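Local coordinates for protein cyclase (Uncultured organism, PDB 5IBZ) that belongs to the putative cyclase family, probably acts as an arylformamidase-like enzyme, and binds acetylphosphate in the crystal, at residues W23-Q28 / L126-P131; G110-D115 / E281-E286; A116-W121 / G141-L146; I202-V207 / A247-L252. All coordinates share one frame; numbering follows the deposited sequence.

Contact 1 of 4, residues W23-Q28 / L126-P131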
# COMPACT_ATOMS: atom_id res chain seq x y z
N TRP B 23 -34.64 9.40 13.68
CA TRP B 23 -33.81 10.55 14.02
C TRP B 23 -33.82 11.57 12.90
O TRP B 23 -32.88 12.37 12.75
CB TRP B 23 -32.39 10.09 14.34
CG TRP B 23 -32.34 9.06 15.44
CD1 TRP B 23 -32.48 9.29 16.77
CD2 TRP B 23 -32.11 7.66 15.29
NE1 TRP B 23 -32.38 8.11 17.47
CE2 TRP B 23 -32.14 7.09 16.58
CE3 TRP B 23 -31.88 6.82 14.18
CZ2 TRP B 23 -31.94 5.73 16.80
CZ3 TRP B 23 -31.71 5.47 14.41
CH2 TRP B 23 -31.73 4.94 15.70
N GLY B 24 -34.89 11.56 12.11
CA GLY B 24 -35.07 12.49 11.01
C GLY B 24 -34.72 11.85 9.69
O GLY B 24 -33.89 10.96 9.65
N ASP B 25 -35.32 12.31 8.61
CA ASP B 25 -35.07 11.70 7.32
C ASP B 25 -33.75 12.16 6.68
O ASP B 25 -33.36 11.65 5.64
CB ASP B 25 -36.26 11.95 6.39
CG ASP B 25 -37.50 11.14 6.81
OD1 ASP B 25 -37.35 9.93 7.11
OD2 ASP B 25 -38.60 11.70 6.88
N ASP B 26 -33.02 13.06 7.35
CA ASP B 26 -31.68 13.43 6.86
C ASP B 26 -30.57 12.89 7.77
O ASP B 26 -29.38 13.11 7.50
CB ASP B 26 -31.54 14.95 6.70
CG ASP B 26 -32.24 15.48 5.46
OD1 ASP B 26 -32.36 14.73 4.47
OD2 ASP B 26 -32.68 16.65 5.48
N ASP B 27 -30.94 12.15 8.80
CA ASP B 27 -29.96 11.54 9.70
C ASP B 27 -28.98 10.61 8.97
O ASP B 27 -29.38 9.82 8.12
CB ASP B 27 -30.65 10.76 10.80
CG ASP B 27 -29.67 10.04 11.67
OD1 ASP B 27 -28.83 10.74 12.30
OD2 ASP B 27 -29.72 8.79 11.72
N GLN B 28 -27.71 10.71 9.35
CA GLN B 28 -26.69 9.79 8.88
C GLN B 28 -26.00 9.01 9.98
O GLN B 28 -25.05 8.28 9.69
CB GLN B 28 -25.62 10.54 8.08
CG GLN B 28 -26.17 11.17 6.82
CD GLN B 28 -25.08 11.79 5.97
OE1 GLN B 28 -24.05 11.17 5.71
NE2 GLN B 28 -25.31 13.02 5.52
N LEU B 126 -29.55 2.18 1.22
CA LEU B 126 -28.90 1.96 2.50
C LEU B 126 -29.77 2.53 3.62
O LEU B 126 -30.89 3.01 3.37
CB LEU B 126 -27.51 2.59 2.50
CG LEU B 126 -26.42 1.89 1.70
CD1 LEU B 126 -26.50 2.18 0.21
CD2 LEU B 126 -25.09 2.32 2.24
N TYR B 127 -29.27 2.48 4.85
CA TYR B 127 -29.97 3.08 6.00
C TYR B 127 -30.58 4.45 5.66
O TYR B 127 -29.96 5.29 5.02
CB TYR B 127 -29.01 3.20 7.21
CG TYR B 127 -29.58 4.12 8.26
CD1 TYR B 127 -30.70 3.76 9.00
CD2 TYR B 127 -29.07 5.38 8.45
CE1 TYR B 127 -31.27 4.63 9.92
CE2 TYR B 127 -29.62 6.26 9.37
CZ TYR B 127 -30.72 5.89 10.08
OH TYR B 127 -31.28 6.78 10.96
N ASN B 128 -31.82 4.65 6.09
CA ASN B 128 -32.55 5.91 5.97
C ASN B 128 -32.77 6.36 4.53
O ASN B 128 -33.01 7.54 4.26
CB ASN B 128 -31.86 7.03 6.74
CG ASN B 128 -32.84 7.95 7.45
OD1 ASN B 128 -34.02 7.63 7.57
ND2 ASN B 128 -32.37 9.09 7.88
N GLY B 129 -32.73 5.41 3.62
CA GLY B 129 -33.06 5.69 2.24
C GLY B 129 -31.93 6.25 1.40
O GLY B 129 -32.14 6.71 0.26
N VAL B 130 -30.72 6.21 1.95
CA VAL B 130 -29.55 6.71 1.22
C VAL B 130 -29.36 5.85 -0.03
O VAL B 130 -29.34 4.63 0.06
CB VAL B 130 -28.31 6.69 2.10
CG1 VAL B 130 -27.04 6.92 1.28
CG2 VAL B 130 -28.43 7.72 3.19
N PRO B 131 -29.27 6.48 -1.21
CA PRO B 131 -29.09 5.66 -2.41
C PRO B 131 -27.73 5.01 -2.48
O PRO B 131 -26.74 5.64 -2.07
CB PRO B 131 -29.26 6.65 -3.56
CG PRO B 131 -29.01 8.00 -2.98
CD PRO B 131 -29.41 7.91 -1.53
O HOH W 1 -33.61 8.49 11.13
O HOH W 2 -31.69 9.93 4.22
O HOH W 3 -35.95 8.45 5.64
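N128 reaches from the loop 126-131 into the turn made by 23-28, and its side chain can be followed outward atom by atom. CB lies 3.5 Å above the ring plane of its neighbour Y127, over the ring centre, and D27 O is 4.0 Å from it. At CG the amide divides. OD1 accepts from the backbone N of G21. ND2, at the tip, spends both hydrogens on backbone oxygens: G24 O at 3.0 Å and D27 O at 3.1 Å, both nearly straight, with N-H...O angles of 165° and 163°. Both acceptors lie close to the amide plane, so the two bonds fix its rotation. G24 to D27 is a type I beta turn closed by D27 N to G24 O, so N128 ND2 joins the carbonyls of its first and last residues, and G24 O accepts from both D27 N and N128 ND2, and from a water besides. On the other side, G129 and V130 both face L126, a G1 beta bulge. Y127, with CG anti to the backbone N (chi1 165°), crosses D27 at about a right angle. Its OH donates to D27 OD2 at 2.7 Å, on the lone pair turned away from OD1, and D27 OD2 also accepts from G30 N. The same hydroxyl meets the edge of the W23 indole, 3.3 Å from CE3, and that water ties it to W23 N.

Contact 2 of 4, residues G110-D115 / E281-E286; sequences GSTQWD and EIWWLE. With UVW (acetylphosphate), chain F.
Q113 and E281 form an antiparallel hydrogen-bonded pair: Q113 N donates to E281 O and E281 N to Q113 O, each at 3.1 Å. Q113 O takes a second donor, W283 NE1, with an N-H...O angle of 168°; the indole N-H and E281 N arrive from opposite faces of the carbonyl plane. T112 OG1 donates to I282 O at 2.7 Å and is also bonded to I57 N. Q113 NE2 gives a hydrogen to S111 O, which sets the amide so that OE1 turns toward the carboxylates of D115 and E281. Farther out, W283 packs by face and by edge: T112 CG2 sits over its five-membered ring, 4.0 Å from the centroid, and the edge at CZ2 points at the face of W114 in a T-shaped stack with planes at 74°. W114 NE1 is held by A304 O. E281 CG is anti to the carbonyl carbon (chi1 -66°), and the extended chain beyond carries the carboxylate to acetylphosphate, where OE2 is 2.6 Å from O2P. D115 OD2 lies 3.2 Å from E281 OE1, two acceptors with no bond between them. The strand pairing thus brings two carboxylates together at a ligand that H119, H268 and R69 also hold by hydrogen bonds.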
# COMPACT_ATOMS: atom_id res chain seq x y z
N GLY B 110 -9.89 -5.16 7.93
CA GLY B 110 -8.86 -6.17 7.99
C GLY B 110 -8.40 -6.59 9.38
O GLY B 110 -7.52 -7.44 9.48
N SER B 111 -8.99 -6.02 10.42
CA SER B 111 -8.57 -6.27 11.79
C SER B 111 -9.75 -6.00 12.73
O SER B 111 -10.88 -5.94 12.29
CB SER B 111 -7.35 -5.41 12.15
OG SER B 111 -6.72 -5.85 13.35
N THR B 112 -9.49 -5.84 14.03
CA THR B 112 -10.51 -5.33 14.94
C THR B 112 -11.14 -4.09 14.30
O THR B 112 -10.43 -3.19 13.87
CB THR B 112 -9.90 -5.00 16.31
OG1 THR B 112 -9.29 -6.19 16.84
CG2 THR B 112 -10.95 -4.46 17.24
N GLN B 113 -12.46 -4.04 14.24
CA GLN B 113 -13.13 -3.05 13.40
C GLN B 113 -14.51 -2.67 13.86
O GLN B 113 -15.20 -3.44 14.55
CB GLN B 113 -13.23 -3.58 11.96
CG GLN B 113 -14.24 -4.73 11.79
CD GLN B 113 -14.07 -5.45 10.48
OE1 GLN B 113 -14.85 -5.29 9.54
NE2 GLN B 113 -13.02 -6.21 10.39
N TRP B 114 -14.92 -1.47 13.43
CA TRP B 114 -16.33 -1.11 13.27
C TRP B 114 -16.63 -1.08 11.78
O TRP B 114 -15.80 -0.61 10.99
CB TRP B 114 -16.68 0.26 13.82
CG TRP B 114 -16.85 0.38 15.27
CD1 TRP B 114 -16.12 1.16 16.10
CD2 TRP B 114 -17.82 -0.27 16.10
NE1 TRP B 114 -16.57 1.05 17.39
CE2 TRP B 114 -17.61 0.18 17.42
CE3 TRP B 114 -18.84 -1.19 15.86
CZ2 TRP B 114 -18.37 -0.27 18.49
CZ3 TRP B 114 -19.61 -1.61 16.92
CH2 TRP B 114 -19.36 -1.16 18.22
N ASP B 115 -17.82 -1.54 11.43
CA ASP B 115 -18.35 -1.38 10.08
C ASP B 115 -19.35 -0.26 10.11
O ASP B 115 -20.25 -0.24 10.95
CB ASP B 115 -19.00 -2.66 9.60
CG ASP B 115 -18.03 -3.83 9.60
OD1 ASP B 115 -16.80 -3.59 9.49
OD2 ASP B 115 -18.49 -4.98 9.72
N GLU B 281 -16.33 -6.32 14.60
CA GLU B 281 -15.84 -7.67 14.31
C GLU B 281 -14.38 -7.82 14.67
O GLU B 281 -13.62 -6.84 14.66
CB GLU B 281 -16.03 -8.01 12.83
CG GLU B 281 -17.50 -8.11 12.45
CD GLU B 281 -17.77 -8.12 10.96
OE1 GLU B 281 -16.90 -7.72 10.17
OE2 GLU B 281 -18.88 -8.57 10.60
N ILE B 282 -14.00 -9.05 14.95
CA ILE B 282 -12.62 -9.45 15.30
C ILE B 282 -12.10 -8.71 16.54
O ILE B 282 -10.92 -8.37 16.68
CB ILE B 282 -11.61 -9.25 14.12
CG1 ILE B 282 -12.30 -9.45 12.75
CG2 ILE B 282 -10.48 -10.25 14.31
CD1 ILE B 282 -11.35 -9.45 11.55
N TRP B 283 -12.98 -8.51 17.51
CA TRP B 283 -12.55 -8.02 18.81
C TRP B 283 -11.94 -9.18 19.61
O TRP B 283 -12.17 -10.35 19.29
CB TRP B 283 -13.73 -7.38 19.57
CG TRP B 283 -14.27 -6.10 18.96
CD1 TRP B 283 -14.32 -5.77 17.64
CD2 TRP B 283 -14.82 -4.99 19.67
NE1 TRP B 283 -14.89 -4.52 17.48
CE2 TRP B 283 -15.20 -4.02 18.71
CE3 TRP B 283 -15.03 -4.71 21.03
CZ2 TRP B 283 -15.79 -2.81 19.07
CZ3 TRP B 283 -15.62 -3.50 21.38
CH2 TRP B 283 -15.98 -2.57 20.41
N TRP B 284 -11.14 -8.85 20.62
CA TRP B 284 -10.45 -9.83 21.45
C TRP B 284 -10.96 -9.70 22.87
O TRP B 284 -10.74 -8.68 23.52
CB TRP B 284 -8.93 -9.62 21.43
CG TRP B 284 -8.22 -10.66 22.25
CD1 TRP B 284 -7.81 -10.55 23.54
CD2 TRP B 284 -7.87 -11.99 21.82
NE1 TRP B 284 -7.23 -11.73 23.96
CE2 TRP B 284 -7.25 -12.62 22.92
CE3 TRP B 284 -8.03 -12.70 20.62
CZ2 TRP B 284 -6.77 -13.93 22.84
CZ3 TRP B 284 -7.55 -14.00 20.55
CH2 TRP B 284 -6.94 -14.60 21.66
N LEU B 285 -11.66 -10.73 23.34
CA LEU B 285 -12.42 -10.62 24.58
C LEU B 285 -11.98 -11.56 25.69
O LEU B 285 -12.58 -11.56 26.76
CB LEU B 285 -13.90 -10.86 24.26
CG LEU B 285 -14.49 -9.88 23.23
CD1 LEU B 285 -15.94 -10.19 22.95
CD2 LEU B 285 -14.33 -8.43 23.68
N GLU B 286 -10.95 -12.36 25.44
CA GLU B 286 -10.57 -13.40 26.39
C GLU B 286 -10.18 -12.85 27.76
O GLU B 286 -10.58 -13.40 28.80
CB GLU B 286 -9.40 -14.24 25.84
CG GLU B 286 -9.18 -15.51 26.69
CD GLU B 286 -8.12 -16.45 26.16
OE1 GLU B 286 -7.91 -16.51 24.94
OE2 GLU B 286 -7.51 -17.17 26.98
C1 UVW F . -17.99 -10.68 5.26
O1 UVW F . -17.14 -10.13 4.65
C1M UVW F . -18.51 -12.04 4.79
O2 UVW F . -18.51 -10.13 6.43
P UVW F . -18.14 -8.62 6.96
O1P UVW F . -18.22 -7.61 5.84
O2P UVW F . -19.15 -8.31 8.04
O3P UVW F . -16.75 -8.57 7.55

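Contact 3 of 4, residues A116-W121 / G141-L146. With UVW (acetylphosphate), chain F.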
# COMPACT_ATOMS: atom_id res chain seq x y z
N ALA B 116 -19.18 0.72 9.22
CA ALA B 116 -20.12 1.84 9.10
C ALA B 116 -21.42 1.39 8.47
O ALA B 116 -21.52 0.30 7.91
CB ALA B 116 -19.51 2.94 8.28
N LEU B 117 -22.42 2.26 8.53
CA LEU B 117 -23.71 1.94 7.91
C LEU B 117 -23.59 1.94 6.38
O LEU B 117 -24.47 1.44 5.68
CB LEU B 117 -24.78 2.93 8.37
CG LEU B 117 -24.91 3.05 9.88
CD1 LEU B 117 -26.05 4.00 10.21
CD2 LEU B 117 -25.11 1.69 10.57
N SER B 118 -22.51 2.51 5.85
CA SER B 118 -22.21 2.44 4.42
C SER B 118 -21.57 1.13 4.00
O SER B 118 -21.30 0.93 2.82
CB SER B 118 -21.30 3.60 4.02
OG SER B 118 -20.23 3.75 4.95
N HIS B 119 -21.29 0.23 4.94
CA HIS B 119 -20.60 -1.03 4.62
C HIS B 119 -21.51 -2.10 4.00
O HIS B 119 -21.02 -2.95 3.26
CB HIS B 119 -19.93 -1.61 5.88
CG HIS B 119 -19.34 -2.97 5.68
ND1 HIS B 119 -18.36 -3.23 4.75
CD2 HIS B 119 -19.58 -4.15 6.30
CE1 HIS B 119 -18.03 -4.51 4.80
NE2 HIS B 119 -18.76 -5.09 5.74
N GLY B 120 -22.80 -2.10 4.33
CA GLY B 120 -23.67 -3.18 3.90
C GLY B 120 -25.13 -2.79 3.85
O GLY B 120 -25.59 -1.97 4.64
N TRP B 121 -25.86 -3.42 2.93
CA TRP B 121 -27.26 -3.13 2.73
C TRP B 121 -27.84 -4.21 1.84
O TRP B 121 -27.18 -5.20 1.57
CB TRP B 121 -27.46 -1.74 2.11
CG TRP B 121 -26.92 -1.58 0.70
CD1 TRP B 121 -27.65 -1.63 -0.47
CD2 TRP B 121 -25.57 -1.32 0.32
NE1 TRP B 121 -26.82 -1.43 -1.54
CE2 TRP B 121 -25.54 -1.23 -1.09
CE3 TRP B 121 -24.37 -1.15 1.03
CZ2 TRP B 121 -24.36 -1.00 -1.80
CZ3 TRP B 121 -23.21 -0.90 0.32
CH2 TRP B 121 -23.20 -0.84 -1.07
N GLY B 141 -15.35 10.64 -3.83
CA GLY B 141 -15.87 10.95 -2.51
C GLY B 141 -16.08 9.81 -1.53
O GLY B 141 -16.45 10.03 -0.38
N GLY B 142 -15.84 8.57 -1.97
CA GLY B 142 -16.05 7.42 -1.12
C GLY B 142 -17.51 7.33 -0.70
O GLY B 142 -18.39 7.63 -1.50
N ALA B 143 -17.75 6.96 0.54
CA ALA B 143 -19.09 7.03 1.10
C ALA B 143 -19.48 8.50 1.34
O ALA B 143 -19.12 9.09 2.37
CB ALA B 143 -19.17 6.23 2.37
N THR B 144 -20.19 9.11 0.39
CA THR B 144 -20.47 10.54 0.46
C THR B 144 -21.59 10.83 1.46
O THR B 144 -21.78 11.97 1.90
CB THR B 144 -20.86 11.15 -0.90
OG1 THR B 144 -22.11 10.61 -1.37
CG2 THR B 144 -19.76 10.89 -1.91
N LYS B 145 -22.32 9.76 1.79
CA LYS B 145 -23.26 9.73 2.90
C LYS B 145 -22.94 8.47 3.70
O LYS B 145 -22.48 7.47 3.15
CB LYS B 145 -24.71 9.73 2.39
CG LYS B 145 -25.17 11.08 1.84
CD LYS B 145 -26.64 11.09 1.49
CE LYS B 145 -27.07 12.51 1.17
NZ LYS B 145 -28.55 12.58 1.02
N LEU B 146 -23.18 8.54 5.01
CA LEU B 146 -23.00 7.41 5.93
C LEU B 146 -21.54 6.94 6.06
O LEU B 146 -21.27 5.81 6.52
CB LEU B 146 -23.86 6.22 5.50
CG LEU B 146 -25.37 6.49 5.29
CD1 LEU B 146 -26.09 5.22 4.85
CD2 LEU B 146 -26.03 7.07 6.54
C1 UVW F . -17.99 -10.68 5.26
O1 UVW F . -17.14 -10.13 4.65
C1M UVW F . -18.51 -12.04 4.79
O2 UVW F . -18.51 -10.13 6.43
P UVW F . -18.14 -8.62 6.96
O1P UVW F . -18.22 -7.61 5.84
O2P UVW F . -19.15 -8.31 8.04
O3P UVW F . -16.75 -8.57 7.55
O HOH W 4 -21.94 5.05 9.05
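S118 OG makes the direct hydrogen bond of this contact, donating to L146 O at 2.8 Å. The oxygen is met from above its carbonyl plane, 52° out of it, at a C=O...OG angle of 123°. With chi1 at 46°, OG lies between the backbone N and the carbonyl carbon, and this rotamer sets it over the carbonyl. L146 O has a further donor in a water, 2.7 Å away, which in turn accepts from L117 N; one carbonyl is thus tied to 116-121 both directly and through solvent. The backbone N of L146 is engaged by Q28 OE1, so the backbone N and O of L146 both have partners.

The packing contacts lie around this bond. A143 CB approaches S118 OG to 3.7 Å, and A116 CB touches L146 O. The apolar pairs are A143 CB with S118 CB at 3.8 Å, S118 CB with L146 CB at 4.0 Å, and L117 CB with L146 CD1 at 4.4 Å. An alanine at S118 would probably leave L146 O without its direct donor, with the bridging water as the remaining polar link between 116-121 and 141-146.

Within 116-121, A116 to H119 is a type I beta turn closed by H119 N to A116 O. H119 points away from 141-146, and its NE2 donates to acetylphosphate O1P at 2.6 Å, while ND1 bonds to A100 O of the second subunit. The turn thus belongs to the acetylphosphate site: S118 packs on the loop 141-146, while H119 brings a ligand-binding imidazole to the subunit interface.

Contact 4 of 4, residues I202-V207 / A247-L252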
# COMPACT_ATOMS: atom_id res chain seq x y z
N ILE B 202 -20.03 -9.33 22.42
CA ILE B 202 -20.38 -10.75 22.53
C ILE B 202 -19.16 -11.65 22.41
O ILE B 202 -18.46 -11.61 21.37
CB ILE B 202 -21.38 -11.16 21.43
CG1 ILE B 202 -22.59 -10.22 21.46
CG2 ILE B 202 -21.83 -12.62 21.60
CD1 ILE B 202 -23.55 -10.43 20.30
N ARG B 203 -18.90 -12.44 23.45
CA ARG B 203 -17.83 -13.44 23.38
C ARG B 203 -18.35 -14.78 22.87
O ARG B 203 -19.16 -15.46 23.54
CB ARG B 203 -17.16 -13.64 24.75
CG ARG B 203 -16.07 -14.71 24.69
CD ARG B 203 -15.10 -14.64 25.87
NE ARG B 203 -14.09 -15.70 25.81
CZ ARG B 203 -14.10 -16.81 26.54
NH1 ARG B 203 -15.08 -17.06 27.40
NH2 ARG B 203 -13.13 -17.68 26.39
N THR B 204 -17.86 -15.11 21.66
CA THR B 204 -18.11 -16.38 20.97
C THR B 204 -16.93 -17.34 21.02
O THR B 204 -17.07 -18.54 20.72
CB THR B 204 -18.38 -16.18 19.47
OG1 THR B 204 -17.15 -15.94 18.78
CG2 THR B 204 -19.36 -15.06 19.22
N GLY B 205 -15.77 -16.81 21.36
CA GLY B 205 -14.54 -17.59 21.47
C GLY B 205 -13.83 -17.84 20.15
O GLY B 205 -12.73 -18.38 20.14
N LEU B 206 -14.45 -17.48 19.02
CA LEU B 206 -13.94 -17.98 17.75
C LEU B 206 -12.50 -17.52 17.47
O LEU B 206 -11.65 -18.35 17.07
CB LEU B 206 -14.87 -17.56 16.60
CG LEU B 206 -14.48 -18.12 15.23
CD1 LEU B 206 -14.58 -19.63 15.20
CD2 LEU B 206 -15.28 -17.50 14.07
N VAL B 207 -12.19 -16.25 17.70
CA VAL B 207 -10.86 -15.73 17.40
C VAL B 207 -9.79 -16.38 18.30
O VAL B 207 -8.60 -16.40 17.94
CB VAL B 207 -10.82 -14.18 17.52
CG1 VAL B 207 -11.00 -13.75 18.95
CG2 VAL B 207 -9.54 -13.62 16.95
N ALA B 247 -18.36 -8.43 18.24
CA ALA B 247 -18.03 -9.79 18.64
C ALA B 247 -16.59 -10.17 18.32
O ALA B 247 -15.90 -9.48 17.55
CB ALA B 247 -18.99 -10.79 17.98
N ASP B 248 -16.15 -11.25 18.96
CA ASP B 248 -14.85 -11.84 18.73
C ASP B 248 -14.91 -12.96 17.68
O ASP B 248 -14.17 -13.95 17.75
CB ASP B 248 -14.28 -12.37 20.04
CG ASP B 248 -15.09 -13.50 20.59
OD1 ASP B 248 -16.22 -13.69 20.07
OD2 ASP B 248 -14.62 -14.20 21.53
N ASN B 249 -15.79 -12.81 16.70
CA ASN B 249 -15.75 -13.65 15.50
C ASN B 249 -15.45 -12.74 14.31
O ASN B 249 -15.04 -11.58 14.49
CB ASN B 249 -17.04 -14.46 15.34
CG ASN B 249 -18.27 -13.60 15.22
OD1 ASN B 249 -18.17 -12.39 15.03
ND2 ASN B 249 -19.45 -14.23 15.31
N ILE B 250 -15.60 -13.24 13.09
CA ILE B 250 -15.18 -12.48 11.92
C ILE B 250 -16.37 -11.80 11.23
O ILE B 250 -16.22 -10.72 10.66
CB ILE B 250 -14.45 -13.37 10.87
CG1 ILE B 250 -13.47 -14.33 11.55
CG2 ILE B 250 -13.75 -12.50 9.87
CD1 ILE B 250 -12.41 -13.69 12.44
N ALA B 251 -17.55 -12.42 11.32
CA ALA B 251 -18.72 -11.93 10.58
C ALA B 251 -19.91 -11.48 11.44
O ALA B 251 -20.95 -11.17 10.88
CB ALA B 251 -19.18 -13.01 9.64
N LEU B 252 -19.75 -11.52 12.76
CA LEU B 252 -20.82 -11.26 13.75
C LEU B 252 -21.96 -12.27 13.70
O LEU B 252 -22.19 -13.00 14.66
CB LEU B 252 -21.40 -9.85 13.62
CG LEU B 252 -22.50 -9.58 14.67
CD1 LEU B 252 -22.03 -9.84 16.09
CD2 LEU B 252 -23.03 -8.16 14.53
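The ends of two neighbouring parallel strands of the central mixed sheet, 199-203 and 244-247, meet here, and the loops that follow them are locked together by D248. I202 and A247 form the parallel bridge, with A247 CA 3.3 Å from I202 O, and A247 CB 4.2 Å from I202 CB; the D248 N to I202 O bond is weak. Beyond the strands, the D248 carboxylate docks on the turn at T204 and G205. Its CG lies between the backbone N and the carbonyl carbon (chi1 65°). OD1 accepts from T204 N at 2.7 Å, on the syn side, and from T204 OG1 at 2.8 Å, from above the carboxylate plane. OD2 accepts from G205 N at 2.9 Å, also on the syn side. T204 OG1 in turn accepts from L206 N, an ST turn. V207 N donates to D248 O at 3.0 Å, nearly along the C=O axis, and V207 CG1 packs on D248 CB. L206 CD2 lies 3.7 Å from N249 CB and also reaches I250 CG1. N249 closes its own loop through an Asx motif, OD1 accepting from L252 N, and I250 lines the acetylphosphate pocket. An alanine at D248 would probably leave T204 N and G205 N without their carboxylate acceptor and the T204 hydroxyl without the oxygen it donates to. R203 NE stays 4.6 Å from D248 OD2, beyond a salt bridge, and its guanidinium pairs instead with E208 and D163. Three donors on one buried carboxylate would be expected to favour its charged form.

Overall arrangement
Contacts 2 and 4 belong to the core: both reach the central mixed sheet, their centres are 8 Å apart, and I282 N and W283 N bond back to N249 O and A247 O. Contact 3 is buried too but its centre lies about 16 Å from the chain centre, by the second subunit, while contact 1, about 22 Å out, is partly exposed. Chemistry follows place. Contact 1 relies on a side-chain amide and waters, contact 2 on strand pairing and indoles, contact 3 on one serine hydrogen bond and a bridging water, and contact 4 on a buried carboxylate gripping backbone. Q28 to L146 joins contacts 1 and 3, whereas contacts 2, 3 and 4 each contribute residues to the acetylphosphate pocket.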